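Local coordinates for DNA alpha-glucosyltransferase (Enterobacteria phage T4, PDB 1XV5), which is a phage glucosyltransferase of the two-domain GT-B fold, modelled here with uridine-5'-diphosphate bound, at residues 176-182 against 382-388; 185-191 against 375-379; 319-324 against 345-351. All coordinates share one frame; numbering follows the deposited sequence.

Contact 1: 176-182 against 382-388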
loop_
_atom_site.group_PDB
_atom_site.type_symbol
_atom_site.label_atom_id
_atom_site.label_comp_id
_atom_site.label_asym_id
_atom_site.label_seq_id
_atom_site.Cartn_x
_atom_site.Cartn_y
_atom_site.Cartn_z
ATOM N N GLN A 176 6.829 0.163 8.677
ATOM C CA GLN A 176 5.503 0.600 8.256
ATOM C C GLN A 176 5.747 1.351 6.958
ATOM O O GLN A 176 6.760 2.035 6.826
ATOM C CB GLN A 176 4.888 1.589 9.247
ATOM C CG GLN A 176 4.624 1.056 10.628
ATOM C CD GLN A 176 4.212 2.168 11.572
ATOM O OE1 GLN A 176 3.101 2.705 11.483
ATOM N NE2 GLN A 176 5.115 2.536 12.470
ATOM N N PRO A 177 4.836 1.226 5.979
ATOM C CA PRO A 177 4.988 1.928 4.696
ATOM C C PRO A 177 4.517 3.372 4.921
ATOM O O PRO A 177 3.314 3.634 5.007
ATOM C CB PRO A 177 4.078 1.135 3.765
ATOM C CG PRO A 177 2.972 0.688 4.678
ATOM C CD PRO A 177 3.693 0.292 5.948
ATOM N N PRO A 178 5.459 4.327 5.008
ATOM C CA PRO A 178 5.151 5.740 5.243
ATOM C C PRO A 178 4.718 6.580 4.056
ATOM O O PRO A 178 5.027 6.281 2.907
ATOM C CB PRO A 178 6.453 6.294 5.845
ATOM C CG PRO A 178 7.425 5.093 5.899
ATOM C CD PRO A 178 6.910 4.156 4.849
ATOM N N MET A 179 4.010 7.657 4.369
ATOM C CA MET A 179 3.549 8.603 3.367
ATOM C C MET A 179 3.657 9.991 3.976
ATOM O O MET A 179 3.509 10.146 5.188
ATOM C CB MET A 179 2.090 8.326 3.000
ATOM C CG MET A 179 1.522 9.282 1.976
ATOM S SD MET A 179 -0.145 8.813 1.488
ATOM C CE MET A 179 -1.123 9.836 2.606
ATOM N N ASP A 180 3.945 10.994 3.151
ATOM C CA ASP A 180 4.012 12.354 3.657
ATOM C C ASP A 180 2.547 12.772 3.736
ATOM O O ASP A 180 1.971 13.273 2.765
ATOM C CB ASP A 180 4.758 13.276 2.691
ATOM C CG ASP A 180 4.981 14.661 3.271
ATOM O OD1 ASP A 180 4.186 15.072 4.144
ATOM O OD2 ASP A 180 5.941 15.342 2.850
ATOM N N ILE A 181 1.947 12.535 4.895
ATOM C CA ILE A 181 0.545 12.849 5.129
ATOM C C ILE A 181 0.275 14.355 5.128
ATOM O O ILE A 181 -0.787 14.807 4.695
ATOM C CB ILE A 181 0.100 12.205 6.459
ATOM C CG1 ILE A 181 0.033 10.685 6.265
ATOM C CG2 ILE A 181 -1.238 12.774 6.914
ATOM C CD1 ILE A 181 -0.124 9.883 7.542
ATOM N N VAL A 182 1.247 15.123 5.603
ATOM C CA VAL A 182 1.125 16.573 5.643
ATOM C C VAL A 182 1.009 17.118 4.219
ATOM O O VAL A 182 0.168 17.967 3.931
ATOM C CB VAL A 182 2.361 17.209 6.319
ATOM C CG1 VAL A 182 2.240 18.725 6.315
ATOM C CG2 VAL A 182 2.501 16.684 7.740
ATOM N N LEU A 382 -3.544 9.536 12.244
ATOM C CA LEU A 382 -2.837 8.840 11.181
ATOM C C LEU A 382 -1.466 9.464 10.938
ATOM O O LEU A 382 -0.512 8.764 10.612
ATOM C CB LEU A 382 -3.689 8.842 9.910
ATOM C CG LEU A 382 -4.994 8.049 10.079
ATOM C CD1 LEU A 382 -5.847 8.180 8.825
ATOM C CD2 LEU A 382 -4.681 6.579 10.363
ATOM N N TYR A 383 -1.373 10.778 11.105
ATOM C CA TYR A 383 -0.099 11.476 10.944
ATOM C C TYR A 383 0.881 10.940 11.995
ATOM O O TYR A 383 2.012 10.554 11.684
ATOM C CB TYR A 383 -0.309 12.977 11.148
ATOM C CG TYR A 383 0.966 13.749 11.386
ATOM C CD1 TYR A 383 1.870 13.980 10.351
ATOM C CD2 TYR A 383 1.278 14.231 12.657
ATOM C CE1 TYR A 383 3.060 14.673 10.576
ATOM C CE2 TYR A 383 2.467 14.923 12.893
ATOM C CZ TYR A 383 3.349 15.140 11.848
ATOM O OH TYR A 383 4.517 15.837 12.072
ATOM N N GLN A 384 0.433 10.915 13.248
ATOM C CA GLN A 384 1.259 10.423 14.343
ATOM C C GLN A 384 1.630 8.959 14.142
ATOM O O GLN A 384 2.727 8.528 14.489
ATOM C CB GLN A 384 0.516 10.576 15.677
ATOM C CG GLN A 384 0.395 12.015 16.153
ATOM C CD GLN A 384 1.729 12.591 16.594
ATOM O OE1 GLN A 384 1.905 13.809 16.657
ATOM N NE2 GLN A 384 2.673 11.716 16.913
ATOM N N HIS A 385 0.713 8.192 13.565
ATOM C CA HIS A 385 0.970 6.777 13.370
ATOM C C HIS A 385 1.896 6.395 12.231
ATOM O O HIS A 385 2.746 5.522 12.402
ATOM C CB HIS A 385 -0.343 6.016 13.183
ATOM C CG HIS A 385 -0.162 4.531 13.098
ATOM N ND1 HIS A 385 -0.400 3.813 11.946
ATOM C CD2 HIS A 385 0.286 3.639 14.011
ATOM C CE1 HIS A 385 -0.106 2.542 12.154
ATOM N NE2 HIS A 385 0.312 2.410 13.399
ATOM N N GLN A 386 1.763 7.051 11.082
ATOM C CA GLN A 386 2.565 6.628 9.938
ATOM C C GLN A 386 3.114 7.688 8.981
ATOM O O GLN A 386 3.375 7.384 7.815
ATOM C CB GLN A 386 1.734 5.593 9.156
ATOM C CG GLN A 386 2.525 4.485 8.482
ATOM C CD GLN A 386 1.668 3.259 8.202
ATOM O OE1 GLN A 386 1.083 2.676 9.122
ATOM N NE2 GLN A 386 1.589 2.860 6.934
ATOM N N ASP A 387 3.305 8.921 9.446
ATOM C CA ASP A 387 3.856 9.943 8.554
ATOM C C ASP A 387 5.324 9.617 8.263
ATOM O O ASP A 387 6.026 9.074 9.115
ATOM C CB ASP A 387 3.783 11.334 9.182
ATOM C CG ASP A 387 4.195 12.433 8.210
ATOM O OD1 ASP A 387 3.401 12.758 7.301
ATOM O OD2 ASP A 387 5.321 12.964 8.343
ATOM N N SER A 388 5.782 9.959 7.062
ATOM C CA SER A 388 7.167 9.706 6.668
ATOM C C SER A 388 8.179 10.325 7.630
ATOM O O SER A 388 9.246 9.755 7.869
ATOM C CB SER A 388 7.422 10.255 5.260
ATOM O OG SER A 388 6.650 9.569 4.292
HETATM O O HOH W 1 5.901 14.707 6.393
#

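Contact 2: 185-191 against 375-379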
loop_
_atom_site.group_PDB
_atom_site.type_symbol
_atom_site.label_atom_id
_atom_site.label_comp_id
_atom_site.label_asym_id
_atom_site.label_seq_id
_atom_site.Cartn_x
_atom_site.Cartn_y
_atom_site.Cartn_z
ATOM N N ARG A 185 -2.437 16.572 2.709
ATOM C CA ARG A 185 -3.426 17.499 3.248
ATOM C C ARG A 185 -3.249 18.901 2.679
ATOM O O ARG A 185 -4.223 19.564 2.324
ATOM C CB ARG A 185 -3.355 17.589 4.773
ATOM C CG ARG A 185 -4.264 18.711 5.297
ATOM C CD ARG A 185 -4.432 18.735 6.806
ATOM N NE ARG A 185 -5.408 19.764 7.182
ATOM C CZ ARG A 185 -6.045 19.805 8.348
ATOM N NH1 ARG A 185 -5.814 18.875 9.268
ATOM N NH2 ARG A 185 -6.927 20.769 8.589
ATOM N N SER A 186 -2.002 19.348 2.591
ATOM C CA SER A 186 -1.721 20.688 2.094
ATOM C C SER A 186 -2.077 20.856 0.624
ATOM O O SER A 186 -2.030 21.967 0.094
ATOM C CB SER A 186 -0.246 21.038 2.319
ATOM O OG SER A 186 0.603 20.266 1.493
ATOM N N THR A 187 -2.450 19.756 -0.026
ATOM C CA THR A 187 -2.802 19.786 -1.440
ATOM C C THR A 187 -4.264 19.465 -1.750
ATOM O O THR A 187 -4.810 19.970 -2.729
ATOM C CB THR A 187 -1.918 18.795 -2.244
ATOM O OG1 THR A 187 -0.544 19.190 -2.146
ATOM C CG2 THR A 187 -2.325 18.766 -3.712
ATOM N N TYR A 188 -4.906 18.648 -0.920
ATOM C CA TYR A 188 -6.285 18.249 -1.197
ATOM C C TYR A 188 -7.383 18.576 -0.196
ATOM O O TYR A 188 -8.559 18.499 -0.543
ATOM C CB TYR A 188 -6.338 16.740 -1.462
ATOM C CG TYR A 188 -5.487 16.312 -2.626
ATOM C CD1 TYR A 188 -4.173 15.888 -2.436
ATOM C CD2 TYR A 188 -5.976 16.386 -3.926
ATOM C CE1 TYR A 188 -3.365 15.549 -3.512
ATOM C CE2 TYR A 188 -5.175 16.053 -5.015
ATOM C CZ TYR A 188 -3.871 15.636 -4.799
ATOM O OH TYR A 188 -3.070 15.315 -5.868
ATOM N N TRP A 189 -7.019 18.921 1.034
ATOM C CA TRP A 189 -8.022 19.208 2.059
ATOM C C TRP A 189 -9.056 20.237 1.599
ATOM O O TRP A 189 -8.708 21.310 1.098
ATOM C CB TRP A 189 -7.332 19.684 3.337
ATOM C CG TRP A 189 -8.155 19.519 4.586
ATOM C CD1 TRP A 189 -9.065 20.401 5.097
ATOM C CD2 TRP A 189 -8.102 18.420 5.504
ATOM N NE1 TRP A 189 -9.576 19.922 6.282
ATOM C CE2 TRP A 189 -9.003 18.708 6.555
ATOM C CE3 TRP A 189 -7.378 17.221 5.542
ATOM C CZ2 TRP A 189 -9.200 17.838 7.636
ATOM C CZ3 TRP A 189 -7.573 16.353 6.621
ATOM C CH2 TRP A 189 -8.480 16.671 7.652
ATOM N N LYS A 190 -10.328 19.902 1.779
ATOM C CA LYS A 190 -11.423 20.780 1.382
ATOM C C LYS A 190 -12.170 21.317 2.594
ATOM O O LYS A 190 -12.139 20.716 3.667
ATOM C CB LYS A 190 -12.426 20.016 0.511
ATOM C CG LYS A 190 -11.868 19.452 -0.785
ATOM C CD LYS A 190 -11.571 20.555 -1.788
ATOM C CE LYS A 190 -11.077 19.982 -3.112
ATOM N NZ LYS A 190 -9.786 19.258 -2.953
ATOM N N ASP A 191 -12.843 22.448 2.419
ATOM C CA ASP A 191 -13.639 23.006 3.500
ATOM C C ASP A 191 -14.833 22.057 3.573
ATOM O O ASP A 191 -15.257 21.516 2.548
ATOM C CB ASP A 191 -14.105 24.424 3.158
ATOM C CG ASP A 191 -14.886 25.071 4.293
ATOM O OD1 ASP A 191 -16.119 24.878 4.371
ATOM O OD2 ASP A 191 -14.259 25.768 5.119
ATOM N N ARG A 375 -12.746 14.467 11.569
ATOM C CA ARG A 375 -11.683 14.265 10.594
ATOM C C ARG A 375 -10.378 14.926 11.035
ATOM O O ARG A 375 -9.302 14.465 10.668
ATOM C CB ARG A 375 -12.097 14.746 9.197
ATOM C CG ARG A 375 -12.440 16.208 9.075
ATOM C CD ARG A 375 -12.560 16.592 7.600
ATOM N NE ARG A 375 -12.859 18.009 7.429
ATOM C CZ ARG A 375 -12.724 18.667 6.283
ATOM N NH1 ARG A 375 -12.296 18.034 5.197
ATOM N NH2 ARG A 375 -13.006 19.961 6.230
ATOM N N GLU A 376 -10.455 16.002 11.816
ATOM C CA GLU A 376 -9.222 16.626 12.296
ATOM C C GLU A 376 -8.535 15.616 13.221
ATOM O O GLU A 376 -7.308 15.506 13.237
ATOM C CB GLU A 376 -9.511 17.930 13.052
ATOM C CG GLU A 376 -9.893 19.100 12.146
ATOM C CD GLU A 376 -8.717 19.675 11.366
ATOM O OE1 GLU A 376 -8.947 20.550 10.505
ATOM O OE2 GLU A 376 -7.561 19.268 11.613
ATOM N N LYS A 377 -9.328 14.868 13.983
ATOM C CA LYS A 377 -8.763 13.855 14.867
ATOM C C LYS A 377 -8.137 12.719 14.056
ATOM O O LYS A 377 -7.040 12.262 14.369
ATOM C CB LYS A 377 -9.831 13.285 15.806
ATOM C CG LYS A 377 -10.187 14.220 16.959
ATOM C CD LYS A 377 -11.101 13.558 17.983
ATOM C CE LYS A 377 -12.483 13.286 17.422
ATOM N NZ LYS A 377 -13.430 12.849 18.494
ATOM N N ALA A 378 -8.830 12.276 13.008
ATOM C CA ALA A 378 -8.327 11.188 12.171
ATOM C C ALA A 378 -7.025 11.583 11.499
ATOM O O ALA A 378 -6.077 10.803 11.462
ATOM C CB ALA A 378 -9.358 10.808 11.120
ATOM N N TYR A 379 -6.991 12.791 10.947
ATOM C CA TYR A 379 -5.786 13.273 10.291
ATOM C C TYR A 379 -4.602 13.266 11.250
ATOM O O TYR A 379 -3.533 12.758 10.918
ATOM C CB TYR A 379 -6.001 14.687 9.745
ATOM C CG TYR A 379 -4.717 15.358 9.298
ATOM C CD1 TYR A 379 -4.031 16.228 10.144
ATOM C CD2 TYR A 379 -4.164 15.086 8.043
ATOM C CE1 TYR A 379 -2.826 16.812 9.755
ATOM C CE2 TYR A 379 -2.959 15.664 7.645
ATOM C CZ TYR A 379 -2.297 16.525 8.505
ATOM O OH TYR A 379 -1.103 17.097 8.124
HETATM O O HOH W 2 -10.882 21.008 8.828
#

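Contact 3: 319-324 against 345-351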
loop_
_atom_site.group_PDB
_atom_site.type_symbol
_atom_site.label_atom_id
_atom_site.label_comp_id
_atom_site.label_asym_id
_atom_site.label_seq_id
_atom_site.Cartn_x
_atom_site.Cartn_y
_atom_site.Cartn_z
ATOM N N ILE A 319 -13.931 11.283 6.004
ATOM C CA ILE A 319 -14.007 10.529 7.249
ATOM C C ILE A 319 -13.612 9.095 6.919
ATOM O O ILE A 319 -14.244 8.452 6.083
ATOM C CB ILE A 319 -15.433 10.524 7.830
ATOM C CG1 ILE A 319 -15.762 11.902 8.406
ATOM C CG2 ILE A 319 -15.552 9.441 8.906
ATOM C CD1 ILE A 319 -14.889 12.304 9.585
ATOM N N PRO A 320 -12.551 8.581 7.560
ATOM C CA PRO A 320 -12.121 7.208 7.282
ATOM C C PRO A 320 -13.009 6.148 7.912
ATOM O O PRO A 320 -13.336 6.220 9.098
ATOM C CB PRO A 320 -10.705 7.150 7.862
ATOM C CG PRO A 320 -10.270 8.581 7.924
ATOM C CD PRO A 320 -11.530 9.296 8.345
ATOM N N VAL A 321 -13.395 5.164 7.113
ATOM C CA VAL A 321 -14.191 4.056 7.610
ATOM C C VAL A 321 -13.301 2.840 7.356
ATOM O O VAL A 321 -13.100 2.446 6.207
ATOM C CB VAL A 321 -15.524 3.925 6.848
ATOM C CG1 VAL A 321 -16.305 2.722 7.371
ATOM C CG2 VAL A 321 -16.349 5.210 7.017
ATOM N N PHE A 322 -12.750 2.276 8.434
ATOM C CA PHE A 322 -11.847 1.122 8.351
ATOM C C PHE A 322 -12.465 -0.148 8.937
ATOM O O PHE A 322 -13.397 -0.087 9.737
ATOM C CB PHE A 322 -10.546 1.377 9.128
ATOM C CG PHE A 322 -9.695 2.513 8.607
ATOM C CD1 PHE A 322 -9.907 3.073 7.352
ATOM C CD2 PHE A 322 -8.632 2.987 9.380
ATOM C CE1 PHE A 322 -9.072 4.089 6.869
ATOM C CE2 PHE A 322 -7.792 3.998 8.911
ATOM C CZ PHE A 322 -8.011 4.552 7.652
ATOM N N TRP A 323 -11.908 -1.296 8.554
ATOM C CA TRP A 323 -12.372 -2.592 9.051
ATOM C C TRP A 323 -12.002 -2.701 10.530
ATOM O O TRP A 323 -10.830 -2.604 10.894
ATOM C CB TRP A 323 -11.706 -3.718 8.250
ATOM C CG TRP A 323 -12.222 -5.091 8.556
ATOM C CD1 TRP A 323 -11.585 -6.069 9.263
ATOM C CD2 TRP A 323 -13.477 -5.644 8.148
ATOM N NE1 TRP A 323 -12.365 -7.201 9.319
ATOM C CE2 TRP A 323 -13.532 -6.967 8.642
ATOM C CE3 TRP A 323 -14.563 -5.151 7.410
ATOM C CZ2 TRP A 323 -14.632 -7.806 8.422
ATOM C CZ3 TRP A 323 -15.658 -5.985 7.190
ATOM C CH2 TRP A 323 -15.681 -7.300 7.696
ATOM N N LYS A 324 -13.004 -2.905 11.378
ATOM C CA LYS A 324 -12.788 -3.001 12.821
ATOM C C LYS A 324 -11.667 -3.935 13.277
ATOM O O LYS A 324 -10.767 -3.512 14.010
ATOM C CB LYS A 324 -14.093 -3.405 13.514
ATOM C CG LYS A 324 -14.018 -3.388 15.037
ATOM C CD LYS A 324 -15.337 -3.832 15.659
ATOM C CE LYS A 324 -15.303 -3.697 17.174
ATOM N NZ LYS A 324 -16.551 -4.195 17.814
ATOM N N GLY A 345 -11.465 9.451 15.554
ATOM C CA GLY A 345 -12.337 10.010 14.540
ATOM C C GLY A 345 -12.625 8.986 13.457
ATOM O O GLY A 345 -13.506 9.179 12.624
ATOM N N ILE A 346 -11.874 7.888 13.469
ATOM C CA ILE A 346 -12.064 6.825 12.489
ATOM C C ILE A 346 -13.322 6.031 12.828
ATOM O O ILE A 346 -13.582 5.740 13.996
ATOM C CB ILE A 346 -10.865 5.848 12.488
ATOM C CG1 ILE A 346 -9.609 6.568 11.991
ATOM C CG2 ILE A 346 -11.187 4.623 11.628
ATOM C CD1 ILE A 346 -8.308 5.826 12.289
ATOM N N ILE A 347 -14.108 5.700 11.811
ATOM C CA ILE A 347 -15.311 4.904 12.022
ATOM C C ILE A 347 -14.901 3.460 11.769
ATOM O O ILE A 347 -14.474 3.117 10.665
ATOM C CB ILE A 347 -16.435 5.310 11.050
ATOM C CG1 ILE A 347 -16.893 6.736 11.378
ATOM C CG2 ILE A 347 -17.595 4.316 11.138
ATOM C CD1 ILE A 347 -17.990 7.279 10.477
ATOM N N TRP A 348 -15.006 2.619 12.792
ATOM C CA TRP A 348 -14.615 1.223 12.641
ATOM C C TRP A 348 -15.772 0.345 12.185
ATOM O O TRP A 348 -16.628 -0.056 12.974
ATOM C CB TRP A 348 -14.010 0.696 13.949
ATOM C CG TRP A 348 -12.779 1.466 14.365
ATOM C CD1 TRP A 348 -12.693 2.417 15.343
ATOM C CD2 TRP A 348 -11.474 1.378 13.775
ATOM N NE1 TRP A 348 -11.414 2.926 15.398
ATOM C CE2 TRP A 348 -10.647 2.307 14.446
ATOM C CE3 TRP A 348 -10.925 0.606 12.743
ATOM C CZ2 TRP A 348 -9.297 2.485 14.119
ATOM C CZ3 TRP A 348 -9.579 0.785 12.416
ATOM C CH2 TRP A 348 -8.783 1.717 13.104
ATOM N N PHE A 349 -15.778 0.068 10.885
ATOM C CA PHE A 349 -16.792 -0.750 10.235
ATOM C C PHE A 349 -16.916 -2.094 10.941
ATOM O O PHE A 349 -15.954 -2.852 11.013
ATOM C CB PHE A 349 -16.393 -0.952 8.774
ATOM C CG PHE A 349 -17.447 -1.614 7.932
ATOM C CD1 PHE A 349 -17.641 -2.991 7.986
ATOM C CD2 PHE A 349 -18.234 -0.856 7.073
ATOM C CE1 PHE A 349 -18.606 -3.609 7.187
ATOM C CE2 PHE A 349 -19.202 -1.461 6.270
ATOM C CZ PHE A 349 -19.387 -2.842 6.329
ATOM N N ASP A 350 -18.110 -2.385 11.448
ATOM C CA ASP A 350 -18.356 -3.631 12.170
ATOM C C ASP A 350 -19.331 -4.504 11.391
ATOM O O ASP A 350 -20.529 -4.217 11.348
ATOM C CB ASP A 350 -18.945 -3.321 13.549
ATOM C CG ASP A 350 -18.978 -4.536 14.454
ATOM O OD1 ASP A 350 -18.919 -5.668 13.932
ATOM O OD2 ASP A 350 -19.073 -4.356 15.686
ATOM N N GLU A 351 -18.824 -5.574 10.788
ATOM C CA GLU A 351 -19.675 -6.459 10.001
ATOM C C GLU A 351 -20.767 -7.112 10.848
ATOM O O GLU A 351 -21.790 -7.547 10.318
ATOM C CB GLU A 351 -18.837 -7.546 9.322
ATOM C CG GLU A 351 -18.420 -8.681 10.239
ATOM C CD GLU A 351 -17.706 -9.794 9.492
ATOM O OE1 GLU A 351 -18.159 -10.149 8.382
ATOM O OE2 GLU A 351 -16.701 -10.317 10.016
#

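Contact 1: 176-182 against 382-388
Met179 and Asp387 bridge their backbones where the two interdomain passages of this GT-B fold meet: the linker leaving the last strand of the N-terminal sheet, and the break between helix 368-386 and helix 388-399. Ser388 N donates to Met179 O at 3.0 Å. Beside this bond the Asp387 carboxylate reaches the linker, where OD1 takes the N-H of Ile181 at 2.8 Å, while OD2 is held by Ser389 OG; the acid also caps helix 388-399.

The packed side holds Gln386 and Ile181. Gln386 NE2 bonds to Pro177 O at 2.7 Å; the oxygen lies in the plane of the Gln386 amide, whereas the donor stands well above the carbonyl plane of Pro177. Leu306 N holds Gln386 OE1, so both ends of the buried amide are tied and its rotation is fixed. The bound uridine-5'-diphosphate is about 6 Å from the side chain of Pro177. Ile181 lays CD1 against helix 368-386, 3.3 Å from Leu382 O and close to Tyr383 CA.

Toward solvent the fit is looser. Exposed Val182 meets the Tyr383 ring obliquely with one methyl, CG2 to CE1 at 3.5 Å. Asp180 is occupied with capping Lys183 N, and its carboxylate is turned almost perpendicular to that of Asp387. One water spans the two acids, donating to Asp387 OD2 at 2.7 Å and, weakly, to Asp180 OD1 at 2.9 Å.

Contact 2: 185-191 against 375-379
Lys190 O is gripped end-on by both terminal nitrogens of Arg375, NH2 at 2.8 Å and NH1 at 3.1 Å, with the oxygen close to the guanidinium plane. NE of the same arginine pairs with Asp372, and NH1 also reaches Gly317 O, so the group is fixed in rotation. Its flat face then lies against the indole of Trp189, the two planes only 24° apart, with Trp189 NE1 3.4 Å from Arg375 CZ.

The opposite face of the indole is taken by Arg185 NE, which makes Trp189 the middle layer between two guanidinium-bearing side chains. Arg185 reaches across fully extended from a CG anti to its backbone N (chi1 172°), and this long reach brings its head to Glu376. There the salt bridge is two-pronged: NH2 meets OE1 of Glu376 at 2.8 Å, and NH1 meets OE2 at 3.0 Å. On the way, Arg185 CD passes over the face of Tyr379 in a CH-pi contact, 3.6 Å from the ring centroid, and the guanidinium follows in a cation-pi contact, standing nearly upright on the ring. A water accepts from Trp189 NE1 and donates to Glu376 OE1 at 2.6 Å, linking the indole to the salt bridge. Together these layers fasten the C-terminal end of helix 181-188, which follows the interdomain linker, to helix 368-386 of the GT-B fold.

Contact 3: 319-324 against 345-351
A beta-alpha-beta crossover in the C-terminal Rossmann-like sheet supplies this contact: strand 319-323 runs into helix 324-329, and the chain returns as strand 347-349 alongside the first, parallel to it and at the edge of the sheet. The short strand axes differ by 35° in direction. Four backbone bonds alternate along the pair: Ile347 N to Pro320 O and Phe322 N to Ile347 O, both 2.9 Å, then Phe349 N to Phe322 O, and last Lys324 N to Phe349 O at 3.0 Å.

Phe322 and Trp348 share one face of the sheet. They form an offset edge-to-face pair, the edge of Phe322 turned toward the face of Trp348, with planes 68° apart and Trp348 CZ3 pressed 3.5 Å from Phe322 CB. Ile346 fills the angle between them: its CG2 sits over the centre of the indole and also lies 3.8 Å from Phe322 CD2.

The other face carries Val321, Ile347, Trp323 and Phe349. Val321 puts CG1 at the edge of the Phe349 ring and CG2 4.0 Å from Ile347 CB. Trp323 and Phe349 meet rim to rim in nearly parallel planes, neither covering the other, while Glu351 CB lies 3.6 Å from Trp323 CH2, at the six-membered end of the indole. Beyond the strands, Lys324, its chain fully extended, runs beside Asp350 to a weak salt bridge, NZ to OD2 3.3 Å; Asp350 OD1 is taken by Asn352 N.

Strand 288-293 pairs with strand 319-323 on its other side. Helix 354-365 packs on Ile347 and Phe349, His310 of helix 308-316 meets Phe322 edge-to-face, and helix 368-386 lies against Ile319 and Pro320.

Overall arrangement
From the N terminus, the chain completes the first parallel sheet at strand 172-174 and enters the linker. There 176-182 opens the longest of the three loops, closed some 200 residues later as contact 1. Contact 2 lies within it, starting further along helix 181-188 and closing earlier on helix 368-386. Contact 3 is innermost, a short loop of the C-terminal sheet. The three nest and never cross. Contacts 1 and 2 use the same two helices and touch through Ile181 and Val182 against Tyr379. Helix 368-386 also joins contact 3, with Ala378 on Pro320 and Leu382 against Ile346 and Phe322, tying the interdomain linker to the second sheet.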